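Local structure of putative endonuclease/exonuclease/phosphatase family protein (Bacteroides thetaiotaomicron, 3MPR) at residues Ser11-Ala17 with Gln50-Gln56; Gln30-Val34 with Asp246-Ser250; Gly71-Asp75 with Leu118-Ser123; Glu82-Ile86 with Phe138-His142. The protein probably acts as a metal-dependent phosphoesterase of the endonuclease/exonuclease/phosphatase family, perhaps as a nuclease, though its physiological substrate is not established. One frame throughout, in Å; residues are numbered along the deposited sequence.

Contact 1: Ser11-Ala17 with Gln50-Gln56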
loop_
_atom_site.group_PDB
_atom_site.type_symbol
_atom_site.label_atom_id
_atom_site.label_comp_id
_atom_site.label_asym_id
_atom_site.label_seq_id
_atom_site.Cartn_x
_atom_site.Cartn_y
_atom_site.Cartn_z
ATOM N N SER A 11 -3.056 6.484 11.225
ATOM C CA SER A 11 -2.425 6.734 12.508
ATOM C C SER A 11 -1.013 6.174 12.378
ATOM O O SER A 11 -0.824 5.040 11.940
ATOM C CB SER A 11 -3.179 6.006 13.621
ATOM O OG SER A 11 -2.585 6.280 14.892
ATOM N N TYR A 12 -0.013 6.965 12.727
ATOM C CA TYR A 12 1.370 6.521 12.518
ATOM C C TYR A 12 2.267 7.104 13.586
ATOM O O TYR A 12 2.478 8.320 13.627
ATOM C CB TYR A 12 1.849 7.002 11.154
ATOM C CG TYR A 12 3.019 6.244 10.552
ATOM C CD1 TYR A 12 3.629 5.193 11.221
ATOM C CD2 TYR A 12 3.502 6.587 9.295
ATOM C CE1 TYR A 12 4.697 4.500 10.650
ATOM C CE2 TYR A 12 4.574 5.898 8.713
ATOM C CZ TYR A 12 5.165 4.864 9.395
ATOM O OH TYR A 12 6.219 4.182 8.816
ATOM N N ASN A 13 2.800 6.242 14.447
ATOM C CA ASN A 13 3.796 6.666 15.422
ATOM C C ASN A 13 5.159 6.740 14.733
ATOM O O ASN A 13 5.707 5.720 14.324
ATOM C CB ASN A 13 3.836 5.688 16.594
ATOM C CG ASN A 13 4.865 6.073 17.642
ATOM O OD1 ASN A 13 5.906 6.640 17.323
ATOM N ND2 ASN A 13 4.571 5.774 18.899
ATOM N N LEU A 14 5.699 7.950 14.603
ATOM C CA LEU A 14 6.880 8.184 13.771
ATOM C C LEU A 14 8.192 7.965 14.530
ATOM O O LEU A 14 9.276 8.028 13.941
ATOM C CB LEU A 14 6.832 9.589 13.153
ATOM C CG LEU A 14 5.571 9.918 12.337
ATOM C CD1 LEU A 14 5.811 11.142 11.461
ATOM C CD2 LEU A 14 5.140 8.737 11.480
ATOM N N ARG A 15 8.081 7.713 15.832
ATOM C CA ARG A 15 9.236 7.454 16.698
ATOM C C ARG A 15 10.094 8.703 16.948
ATOM O O ARG A 15 10.655 9.302 16.026
ATOM C CB ARG A 15 10.089 6.308 16.146
ATOM C CG ARG A 15 11.268 5.916 17.033
ATOM C CD ARG A 15 10.781 5.522 18.424
ATOM N NE ARG A 15 11.852 5.012 19.280
ATOM C CZ ARG A 15 11.745 4.923 20.601
ATOM N NH1 ARG A 15 10.624 5.321 21.196
ATOM N NH2 ARG A 15 12.749 4.452 21.327
ATOM N N ASN A 16 10.187 9.104 18.208
ATOM C CA ASN A 16 10.944 10.303 18.536
ATOM C C ASN A 16 12.401 10.170 18.088
ATOM O O ASN A 16 12.992 9.090 18.156
ATOM C CB ASN A 16 10.861 10.601 20.032
ATOM C CG ASN A 16 11.684 9.645 20.857
ATOM O OD1 ASN A 16 11.170 8.676 21.408
ATOM N ND2 ASN A 16 12.978 9.910 20.940
ATOM N N ALA A 17 12.970 11.272 17.624
ATOM C CA ALA A 17 14.360 11.274 17.189
ATOM C C ALA A 17 15.291 11.220 18.396
ATOM O O ALA A 17 15.235 12.085 19.265
ATOM C CB ALA A 17 14.650 12.487 16.330
ATOM N N GLN A 50 2.439 10.351 16.273
ATOM C CA GLN A 50 2.866 10.424 17.660
ATOM C C GLN A 50 4.393 10.485 17.749
ATOM O O GLN A 50 5.101 10.063 16.827
ATOM C CB GLN A 50 2.304 9.259 18.478
ATOM C CG GLN A 50 0.783 9.081 18.356
ATOM C CD GLN A 50 0.363 8.296 17.122
ATOM O OE1 GLN A 50 0.994 7.301 16.752
ATOM N NE2 GLN A 50 -0.725 8.730 16.484
ATOM N N GLU A 51 4.869 11.051 18.855
ATOM C CA GLU A 51 6.286 11.083 19.238
ATOM C C GLU A 51 7.180 12.136 18.596
ATOM O O GLU A 51 8.364 12.203 18.914
ATOM C CB GLU A 51 6.942 9.707 19.109
ATOM C CG GLU A 51 6.409 8.693 20.098
ATOM C CD GLU A 51 7.330 7.495 20.296
ATOM O OE1 GLU A 51 8.569 7.639 20.138
ATOM O OE2 GLU A 51 6.809 6.414 20.646
ATOM N N CYS A 52 6.652 12.954 17.698
ATOM C CA CYS A 52 7.519 13.920 17.027
ATOM C C CYS A 52 7.891 15.112 17.905
ATOM O O CYS A 52 7.029 15.755 18.483
ATOM C CB CYS A 52 6.848 14.458 15.772
ATOM S SG CYS A 52 6.807 13.266 14.420
ATOM N N PHE A 53 9.176 15.427 17.955
ATOM C CA PHE A 53 9.594 16.708 18.485
ATOM C C PHE A 53 9.361 17.732 17.385
ATOM O O PHE A 53 9.155 17.372 16.232
ATOM C CB PHE A 53 11.068 16.662 18.902
ATOM C CG PHE A 53 11.332 15.792 20.091
ATOM C CD1 PHE A 53 10.875 16.155 21.343
ATOM C CD2 PHE A 53 12.064 14.624 19.962
ATOM C CE1 PHE A 53 11.121 15.360 22.445
ATOM C CE2 PHE A 53 12.311 13.822 21.059
ATOM C CZ PHE A 53 11.838 14.192 22.303
ATOM N N LEU A 54 9.379 19.014 17.725
ATOM C CA LEU A 54 9.071 20.024 16.726
ATOM C C LEU A 54 9.987 19.935 15.504
ATOM O O LEU A 54 9.540 20.135 14.381
ATOM C CB LEU A 54 9.132 21.433 17.338
ATOM C CG LEU A 54 8.876 22.605 16.384
ATOM C CD1 LEU A 54 7.497 22.511 15.747
ATOM C CD2 LEU A 54 9.051 23.947 17.101
ATOM N N HIS A 55 11.269 19.647 15.706
ATOM C CA HIS A 55 12.165 19.592 14.558
ATOM C C HIS A 55 11.757 18.497 13.569
ATOM O O HIS A 55 11.861 18.682 12.358
ATOM C CB HIS A 55 13.643 19.494 14.965
ATOM C CG HIS A 55 14.066 18.150 15.477
ATOM N ND1 HIS A 55 13.983 17.799 16.807
ATOM C CD2 HIS A 55 14.643 17.101 14.848
ATOM C CE1 HIS A 55 14.463 16.579 16.971
ATOM N NE2 HIS A 55 14.871 16.133 15.796
ATOM N N GLN A 56 11.263 17.379 14.094
ATOM C CA GLN A 56 10.761 16.293 13.255
ATOM C C GLN A 56 9.500 16.699 12.484
ATOM O O GLN A 56 9.297 16.282 11.340
ATOM C CB GLN A 56 10.447 15.079 14.124
ATOM C CG GLN A 56 11.659 14.456 14.791
ATOM C CD GLN A 56 11.271 13.265 15.617
ATOM O OE1 GLN A 56 11.055 12.173 15.087
ATOM N NE2 GLN A 56 11.149 13.465 16.917
HETATM O O HOH W 1 -0.283 5.130 15.674
#

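Contact 2: Gln30-Val34 with Asp246-Ser250. With ACY (acetic acid), chain E.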
loop_
_atom_site.group_PDB
_atom_site.type_symbol
_atom_site.label_atom_id
_atom_site.label_comp_id
_atom_site.label_asym_id
_atom_site.label_seq_id
_atom_site.Cartn_x
_atom_site.Cartn_y
_atom_site.Cartn_z
ATOM N N GLN A 30 17.595 9.103 8.344
ATOM C CA GLN A 30 17.525 8.052 7.341
ATOM C C GLN A 30 16.078 7.583 7.104
ATOM O O GLN A 30 15.699 7.252 5.980
ATOM C CB GLN A 30 18.412 6.888 7.797
ATOM C CG GLN A 30 18.324 5.628 6.967
ATOM C CD GLN A 30 19.351 4.587 7.383
ATOM O OE1 GLN A 30 20.537 4.734 7.100
ATOM N NE2 GLN A 30 18.896 3.525 8.048
ATOM N N ARG A 31 15.272 7.591 8.163
ATOM C CA ARG A 31 13.929 6.989 8.146
ATOM C C ARG A 31 12.868 7.887 7.552
ATOM O O ARG A 31 12.006 7.431 6.804
ATOM C CB ARG A 31 13.452 6.682 9.574
ATOM C CG ARG A 31 14.237 5.643 10.313
ATOM C CD ARG A 31 13.506 5.189 11.569
ATOM N NE ARG A 31 13.459 6.172 12.653
ATOM C CZ ARG A 31 12.372 6.868 12.981
ATOM N NH1 ARG A 31 11.240 6.715 12.281
ATOM N NH2 ARG A 31 12.416 7.719 14.010
ATOM N N TYR A 32 12.892 9.162 7.929
ATOM C CA TYR A 32 11.755 10.027 7.638
ATOM C C TYR A 32 11.471 10.277 6.155
ATOM O O TYR A 32 10.316 10.431 5.771
ATOM C CB TYR A 32 11.789 11.326 8.478
ATOM C CG TYR A 32 12.480 12.529 7.860
ATOM C CD1 TYR A 32 11.884 13.253 6.843
ATOM C CD2 TYR A 32 13.714 12.959 8.338
ATOM C CE1 TYR A 32 12.513 14.367 6.287
ATOM C CE2 TYR A 32 14.349 14.053 7.794
ATOM C CZ TYR A 32 13.749 14.757 6.777
ATOM O OH TYR A 32 14.390 15.854 6.254
ATOM N N PRO A 33 12.513 10.293 5.307
ATOM C CA PRO A 33 12.186 10.447 3.890
ATOM C C PRO A 33 11.331 9.277 3.388
ATOM O O PRO A 33 10.470 9.483 2.538
ATOM C CB PRO A 33 13.558 10.459 3.215
ATOM C CG PRO A 33 14.484 11.020 4.287
ATOM C CD PRO A 33 13.964 10.368 5.553
ATOM N N VAL A 34 11.548 8.079 3.924
ATOM C CA VAL A 34 10.719 6.911 3.571
ATOM C C VAL A 34 9.298 7.046 4.135
ATOM O O VAL A 34 8.308 6.792 3.438
ATOM C CB VAL A 34 11.368 5.600 4.076
ATOM C CG1 VAL A 34 10.557 4.381 3.624
ATOM C CG2 VAL A 34 12.807 5.493 3.562
ATOM N N ASP A 246 5.534 -1.902 4.569
ATOM C CA ASP A 246 6.570 -1.516 3.611
ATOM C C ASP A 246 7.896 -1.398 4.351
ATOM O O ASP A 246 7.934 -0.890 5.474
ATOM C CB ASP A 246 6.267 -0.151 2.974
ATOM C CG ASP A 246 4.894 -0.064 2.330
ATOM O OD1 ASP A 246 3.930 -0.690 2.823
ATOM O OD2 ASP A 246 4.776 0.702 1.341
ATOM N N THR A 247 8.980 -1.864 3.733
ATOM C CA THR A 247 10.311 -1.693 4.322
ATOM C C THR A 247 11.316 -1.141 3.320
ATOM O O THR A 247 11.218 -1.394 2.111
ATOM C CB THR A 247 10.884 -3.041 4.854
ATOM O OG1 THR A 247 10.727 -4.050 3.851
ATOM C CG2 THR A 247 10.171 -3.483 6.115
ATOM N N TYR A 248 12.293 -0.401 3.829
ATOM C CA TYR A 248 13.405 0.048 3.008
ATOM C C TYR A 248 14.637 -0.808 3.322
ATOM O O TYR A 248 14.530 -1.809 4.038
ATOM C CB TYR A 248 13.659 1.558 3.191
ATOM C CG TYR A 248 14.264 1.997 4.524
ATOM C CD1 TYR A 248 15.608 2.321 4.611
ATOM C CD2 TYR A 248 13.486 2.139 5.667
ATOM C CE1 TYR A 248 16.174 2.747 5.797
ATOM C CE2 TYR A 248 14.049 2.573 6.880
ATOM C CZ TYR A 248 15.400 2.875 6.926
ATOM O OH TYR A 248 16.008 3.292 8.091
ATOM N N ARG A 249 15.791 -0.447 2.771
ATOM C CA ARG A 249 16.989 -1.259 2.976
ATOM C C ARG A 249 18.155 -0.368 3.329
ATOM O O ARG A 249 18.244 0.759 2.843
ATOM C CB ARG A 249 17.348 -2.062 1.724
ATOM C CG ARG A 249 16.273 -3.054 1.249
ATOM C CD ARG A 249 16.166 -4.321 2.117
ATOM N NE ARG A 249 15.151 -5.213 1.552
ATOM C CZ ARG A 249 13.853 -5.128 1.823
ATOM N NH1 ARG A 249 13.418 -4.217 2.691
ATOM N NH2 ARG A 249 12.992 -5.959 1.237
ATOM N N SER A 250 19.065 -0.889 4.146
ATOM C CA SER A 250 20.304 -0.182 4.438
ATOM C C SER A 250 21.475 -1.134 4.267
ATOM O O SER A 250 21.305 -2.352 4.280
ATOM C CB SER A 250 20.281 0.376 5.862
ATOM O OG SER A 250 20.250 -0.688 6.794
HETATM C C ACY E . 15.673 2.358 0.026
HETATM O O ACY E . 15.744 3.275 0.882
HETATM O OXT ACY E . 15.480 1.138 0.286
HETATM C CH3 ACY E . 15.816 2.777 -1.405
#

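Contact 3: Gly71-Asp75 with Leu118-Ser123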
loop_
_atom_site.group_PDB
_atom_site.type_symbol
_atom_site.label_atom_id
_atom_site.label_comp_id
_atom_site.label_asym_id
_atom_site.label_seq_id
_atom_site.Cartn_x
_atom_site.Cartn_y
_atom_site.Cartn_z
ATOM N N GLY A 71 -1.174 20.961 16.333
ATOM C CA GLY A 71 -0.896 20.236 17.561
ATOM C C GLY A 71 0.325 20.797 18.261
ATOM O O GLY A 71 1.344 21.038 17.618
ATOM N N VAL A 72 0.229 20.998 19.572
ATOM C CA VAL A 72 1.320 21.614 20.328
ATOM C C VAL A 72 2.139 20.610 21.130
ATOM O O VAL A 72 1.742 19.461 21.299
ATOM C CB VAL A 72 0.804 22.709 21.284
ATOM C CG1 VAL A 72 -0.039 23.729 20.526
ATOM C CG2 VAL A 72 0.016 22.080 22.428
ATOM N N GLY A 73 3.292 21.057 21.625
ATOM C CA GLY A 73 4.177 20.219 22.418
ATOM C C GLY A 73 3.565 19.845 23.748
ATOM O O GLY A 73 2.981 20.694 24.428
ATOM N N ARG A 74 3.701 18.579 24.137
ATOM C CA ARG A 74 3.038 18.098 25.350
ATOM C C ARG A 74 3.691 18.552 26.654
ATOM O O ARG A 74 3.075 18.451 27.704
ATOM C CB ARG A 74 2.914 16.567 25.351
ATOM C CG ARG A 74 4.213 15.806 25.649
ATOM C CD ARG A 74 3.978 14.313 25.473
ATOM N NE ARG A 74 5.139 13.491 25.804
ATOM C CZ ARG A 74 5.169 12.167 25.672
ATOM N NH1 ARG A 74 4.105 11.516 25.215
ATOM N NH2 ARG A 74 6.262 11.494 25.992
ATOM N N ASP A 75 4.937 19.028 26.593
ATOM C CA ASP A 75 5.651 19.438 27.809
ATOM C C ASP A 75 5.187 20.794 28.336
ATOM O O ASP A 75 4.992 20.979 29.544
ATOM C CB ASP A 75 7.167 19.490 27.563
ATOM C CG ASP A 75 7.805 18.116 27.530
ATOM O OD1 ASP A 75 7.081 17.103 27.641
ATOM O OD2 ASP A 75 9.042 18.052 27.379
ATOM N N LEU A 118 4.121 10.298 32.626
ATOM C CA LEU A 118 4.431 11.445 31.777
ATOM C C LEU A 118 3.167 12.221 31.408
ATOM O O LEU A 118 2.083 11.645 31.348
ATOM C CB LEU A 118 5.157 10.990 30.507
ATOM C CG LEU A 118 6.687 10.862 30.533
ATOM C CD1 LEU A 118 7.181 10.235 31.812
ATOM C CD2 LEU A 118 7.179 10.070 29.328
ATOM N N PRO A 119 3.298 13.534 31.164
ATOM C CA PRO A 119 2.137 14.250 30.619
ATOM C C PRO A 119 1.824 13.710 29.236
ATOM O O PRO A 119 2.729 13.300 28.512
ATOM C CB PRO A 119 2.622 15.696 30.514
ATOM C CG PRO A 119 4.131 15.571 30.398
ATOM C CD PRO A 119 4.483 14.404 31.287
ATOM N N ARG A 120 0.549 13.693 28.883
ATOM C CA ARG A 120 0.107 13.104 27.619
ATOM C C ARG A 120 -0.915 14.051 27.024
ATOM O O ARG A 120 -1.785 14.556 27.730
ATOM C CB ARG A 120 -0.520 11.731 27.863
ATOM C CG ARG A 120 0.395 10.759 28.600
ATOM C CD ARG A 120 1.545 10.289 27.719
ATOM N NE ARG A 120 2.397 9.321 28.405
ATOM C CZ ARG A 120 3.274 8.525 27.798
ATOM N NH1 ARG A 120 3.429 8.580 26.481
ATOM N NH2 ARG A 120 4.002 7.670 28.511
ATOM N N ILE A 121 -0.811 14.302 25.728
ATOM C CA ILE A 121 -1.630 15.322 25.104
ATOM C C ILE A 121 -2.491 14.722 24.000
ATOM O O ILE A 121 -2.068 13.799 23.299
ATOM C CB ILE A 121 -0.747 16.482 24.564
ATOM C CG1 ILE A 121 -1.582 17.743 24.299
ATOM C CG2 ILE A 121 0.023 16.056 23.301
ATOM C CD1 ILE A 121 -0.761 18.941 23.834
ATOM N N CYS A 122 -3.716 15.224 23.889
ATOM C CA CYS A 122 -4.589 14.910 22.774
ATOM C C CYS A 122 -4.778 16.195 21.981
ATOM O O CYS A 122 -5.169 17.223 22.542
ATOM C CB CYS A 122 -5.939 14.384 23.273
ATOM S SG CYS A 122 -7.125 14.100 21.954
ATOM N N SER A 123 -4.453 16.149 20.691
ATOM C CA SER A 123 -4.658 17.284 19.808
ATOM C C SER A 123 -5.808 16.966 18.860
ATOM O O SER A 123 -6.020 15.814 18.485
ATOM C CB SER A 123 -3.392 17.595 19.002
ATOM O OG SER A 123 -2.311 17.907 19.858
HETATM O O HOH W 2 0.349 17.724 19.638
HETATM O O HOH W 3 1.377 12.300 24.594
HETATM O O HOH W 4 6.151 8.963 24.820
#

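Contact 4: Glu82-Ile86 with Phe138-His142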
loop_
_atom_site.group_PDB
_atom_site.type_symbol
_atom_site.label_atom_id
_atom_site.label_comp_id
_atom_site.label_asym_id
_atom_site.label_seq_id
_atom_site.Cartn_x
_atom_site.Cartn_y
_atom_site.Cartn_z
ATOM N N GLU A 82 7.246 15.885 22.979
ATOM C CA GLU A 82 6.629 15.161 21.870
ATOM C C GLU A 82 5.259 15.745 21.561
ATOM O O GLU A 82 4.631 16.346 22.427
ATOM C CB GLU A 82 6.483 13.689 22.228
ATOM C CG GLU A 82 7.817 13.022 22.533
ATOM C CD GLU A 82 7.680 11.529 22.717
ATOM O OE1 GLU A 82 6.542 11.009 22.614
ATOM O OE2 GLU A 82 8.710 10.878 22.965
ATOM N N HIS A 83 4.813 15.569 20.320
ATOM C CA HIS A 83 3.507 16.051 19.883
ATOM C C HIS A 83 2.599 14.879 19.537
ATOM O O HIS A 83 3.068 13.761 19.258
ATOM C CB HIS A 83 3.635 16.914 18.620
ATOM C CG HIS A 83 4.392 18.197 18.817
ATOM N ND1 HIS A 83 5.735 18.232 19.124
ATOM C CD2 HIS A 83 3.998 19.490 18.712
ATOM C CE1 HIS A 83 6.131 19.491 19.216
ATOM N NE2 HIS A 83 5.098 20.274 18.960
ATOM N N SER A 84 1.298 15.156 19.556
ATOM C CA SER A 84 0.301 14.316 18.907
ATOM C C SER A 84 -0.169 15.060 17.660
ATOM O O SER A 84 -1.362 15.315 17.477
ATOM C CB SER A 84 -0.871 14.067 19.856
ATOM O OG SER A 84 -0.436 13.311 20.982
ATOM N N ALA A 85 0.775 15.426 16.799
ATOM C CA ALA A 85 0.451 16.309 15.687
ATOM C C ALA A 85 -0.422 15.635 14.632
ATOM O O ALA A 85 -0.216 14.467 14.312
ATOM C CB ALA A 85 1.712 16.852 15.059
ATOM N N ILE A 86 -1.379 16.386 14.092
ATOM C CA ILE A 86 -2.243 15.906 12.997
ATOM C C ILE A 86 -1.830 16.588 11.694
ATOM O O ILE A 86 -1.745 17.817 11.639
ATOM C CB ILE A 86 -3.733 16.197 13.302
ATOM C CG1 ILE A 86 -4.175 15.446 14.566
ATOM C CG2 ILE A 86 -4.638 15.832 12.116
ATOM C CD1 ILE A 86 -5.453 16.021 15.223
ATOM N N PHE A 138 -11.453 15.347 14.329
ATOM C CA PHE A 138 -10.361 14.371 14.258
ATOM C C PHE A 138 -9.504 14.548 15.509
ATOM O O PHE A 138 -8.949 15.623 15.721
ATOM C CB PHE A 138 -9.524 14.655 13.006
ATOM C CG PHE A 138 -8.582 13.543 12.622
ATOM C CD1 PHE A 138 -7.395 13.346 13.315
ATOM C CD2 PHE A 138 -8.849 12.746 11.522
ATOM C CE1 PHE A 138 -6.517 12.333 12.947
ATOM C CE2 PHE A 138 -7.969 11.732 11.148
ATOM C CZ PHE A 138 -6.812 11.523 11.860
ATOM N N PHE A 139 -9.405 13.502 16.333
ATOM C CA PHE A 139 -8.621 13.535 17.566
ATOM C C PHE A 139 -7.422 12.621 17.423
ATOM O O PHE A 139 -7.524 11.591 16.769
ATOM C CB PHE A 139 -9.449 12.986 18.730
ATOM C CG PHE A 139 -10.607 13.855 19.129
ATOM C CD1 PHE A 139 -11.811 13.779 18.464
ATOM C CD2 PHE A 139 -10.489 14.730 20.199
ATOM C CE1 PHE A 139 -12.885 14.579 18.855
ATOM C CE2 PHE A 139 -11.552 15.522 20.590
ATOM C CZ PHE A 139 -12.744 15.444 19.920
ATOM N N ASN A 140 -6.316 12.959 18.087
ATOM C CA ASN A 140 -5.113 12.139 18.027
ATOM C C ASN A 140 -4.386 12.202 19.368
ATOM O O ASN A 140 -4.287 13.268 19.963
ATOM C CB ASN A 140 -4.226 12.641 16.888
ATOM C CG ASN A 140 -2.938 11.871 16.761
ATOM O OD1 ASN A 140 -2.931 10.638 16.764
ATOM N ND2 ASN A 140 -1.828 12.600 16.639
ATOM N N LEU A 141 -3.894 11.064 19.855
ATOM C CA LEU A 141 -3.263 11.041 21.173
ATOM C C LEU A 141 -2.217 9.939 21.293
ATOM O O LEU A 141 -2.052 9.113 20.397
ATOM C CB LEU A 141 -4.321 10.886 22.288
ATOM C CG LEU A 141 -5.237 9.647 22.278
ATOM C CD1 LEU A 141 -4.502 8.380 22.729
ATOM C CD2 LEU A 141 -6.437 9.873 23.178
ATOM N N HIS A 142 -1.524 9.946 22.422
ATOM C CA HIS A 142 -0.549 8.925 22.762
ATOM C C HIS A 142 -0.697 8.692 24.258
ATOM O O HIS A 142 -0.404 9.579 25.057
ATOM C CB HIS A 142 0.865 9.414 22.430
ATOM C CG HIS A 142 1.926 8.381 22.643
ATOM N ND1 HIS A 142 3.234 8.564 22.248
ATOM C CD2 HIS A 142 1.869 7.148 23.201
ATOM C CE1 HIS A 142 3.940 7.489 22.561
ATOM N NE2 HIS A 142 3.136 6.618 23.144
HETATM O O HOH W 5 3.882 11.217 21.525
#

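Contact 1: Ser11-Ala17 with Gln50-Gln56
This is a parallel strand pairing that opens into two active-site loops, at the C-terminal ends of strands 5-13 and 46-50 in the seven-stranded sheet. L14 N donates to Q50 O at 3.1 Å, and a weaker bond runs from Q50 N to Y12 O at 3.3 Å; both bracket N13, which is bridged to Q50. Water 1 joins S11 OG and Q50 OE1, each at 2.7 Å, while Q50 NE2 bonds to N140 OD1 and only weakly to S11 OG (3.5 Å). Beyond the bridge, E51 OE2 accepts from N13 ND2 at 2.9 Å, and E51 OE1 accepts from N16 N at 2.9 Å and forms a salt bridge with R15 NH1 at 3.3 Å; R15 is also paired through NE with D21. Mg(2+) has been seen bound at E51 in a crystal structure of this protein, though not in this chain, consistent with the metal site of the DNase I-like fold. An Asx turn, R15 N to N13 OD1 at 2.8 Å, bends the chain round the carboxylate.

Contact 2: Gln30-Val34 with Asp246-Ser250
The phenol ring of Y248 lies beneath V34, whose CG2 sits over one ring face in a CH-pi contact, 4.3 Å from the centroid and 26° off the normal; their closest atoms are V34 CG2 and Y248 CG, at 3.9 Å. One helical turn earlier, Q30 meets the same ring at its hydroxyl edge, where Q30 NE2 donates to Y248 OH at 2.9 Å. R31 adds its aliphatic part, CG lying 3.7 Å from Y248 OH, but its guanidinium leads away to the carbonyls of P277, L14 and R15. Y248 thus makes most of the contact across the 10.3 Å between the axes of helix segment 30-34 and strand segment 248-250, which run at 156° to each other. The arrangement is helix-on-sheet packing at the periphery of the fold: helix 28-41 meets the small antiparallel pair of strands 248-251 and 272-275, which stands apart from the two large sheets. On the strand, R249 turns from the helix and folds back on its own segment, its NH1 donating to T247 OG1 at 2.9 Å and to Y248 O at 3.0 Å. Its NE instead bonds to S221 O of the second subunit, which also packs on V34 through its L210. An acetic acid molecule, probably from the crystallisation liquor, accepts from R249 N through OXT at 3.0 Å.

Contact 3: Gly71-Asp75 with Leu118-Ser123
L118 begins the segment with its CD2 3.7 Å from R74 NH2. P119 places its carbonyl O over one face of the R74 guanidinium, 3.4 Å from R74 CD; that oxygen has no hydrogen-bonding partner. R120 brings a second guanidinium close, its NH1 3.3 Å from R74 NH1. Water 4 bridges these like charges, 2.8 Å from R74 NH2 and more weakly 3.2 Å from R120 NH1, and R120 has a salt bridge to D144. At I121 the packing turns apolar: CD1 touches V72 CG2 at 3.5 Å and CG2 touches R74 CB at 3.6 Å. S123 OG, hydrogen-bonded to D100, also reaches V72 O through water 2; it lies 3.6 Å from G71 CA, where a CB would be tight against it and, at these backbone angles, jammed against the preceding carbonyl O. Without direct hydrogen bonds, the contact seats the loop after strand 67-70 of one sheet against strand 121-129 of the other, joining the two halves of a DNase I-like beta sandwich.

Contact 4: Glu82-Ile86 with Phe138-His142
The CA-to-CB bond of E82 points toward the strand, and water 5 bridges E82 OE1 (2.9 Å) and H142 ND1 (2.8 Å). H83 turns away, bonding to C52. S84 faces the strand, its OG 3.6 Å from L141 CA and hydrogen-bonded to I121 O, while its own carbonyl O accepts a weak bond from N140 ND2 at 2.9 Å. The amide of N140 is shared more widely, with T49 O on its nitrogen and the side chains of T176 and Q50 on its oxygen. I86 closes the contact with hydrocarbon, CG1 lying 3.6 Å from N140 CB and CD1 3.8 Å from F138 CD1. The segments run nearly antiparallel, 160° apart, yet share no backbone hydrogen bond, because they belong to different layers: I86 opens strand 86-89 of one sheet, and F138-H142 lies on strand 135-142 of the other. Such face-to-face packing of two sheets forms the core of the DNase I-like sandwich.

How the contacts relate
Contacts 1, 3 and 4 crowd together near the metal site, contact 4 in the middle with its centre 10 Å from that of contact 1 and 8 Å from that of contact 3. Q50 NE2 to N140 OD1 and C52 O to H83 ND1, both 2.9 Å, tie contact 1 to contact 4; S123 O to N140 N, 2.9 Å, is a backbone bond between adjacent strands 121-129 and 135-142 and joins contact 4 to contact 3. Around E51, the side chain of E82 comes within about 3 Å and that of R74 within about 6 Å. Contact 2 is peripheral, its centre 15 Å from that of contact 1, but R31 NH1 reaches L14 O at 2.9 Å, linking its helix to the L14-R15 loop that packs against E51.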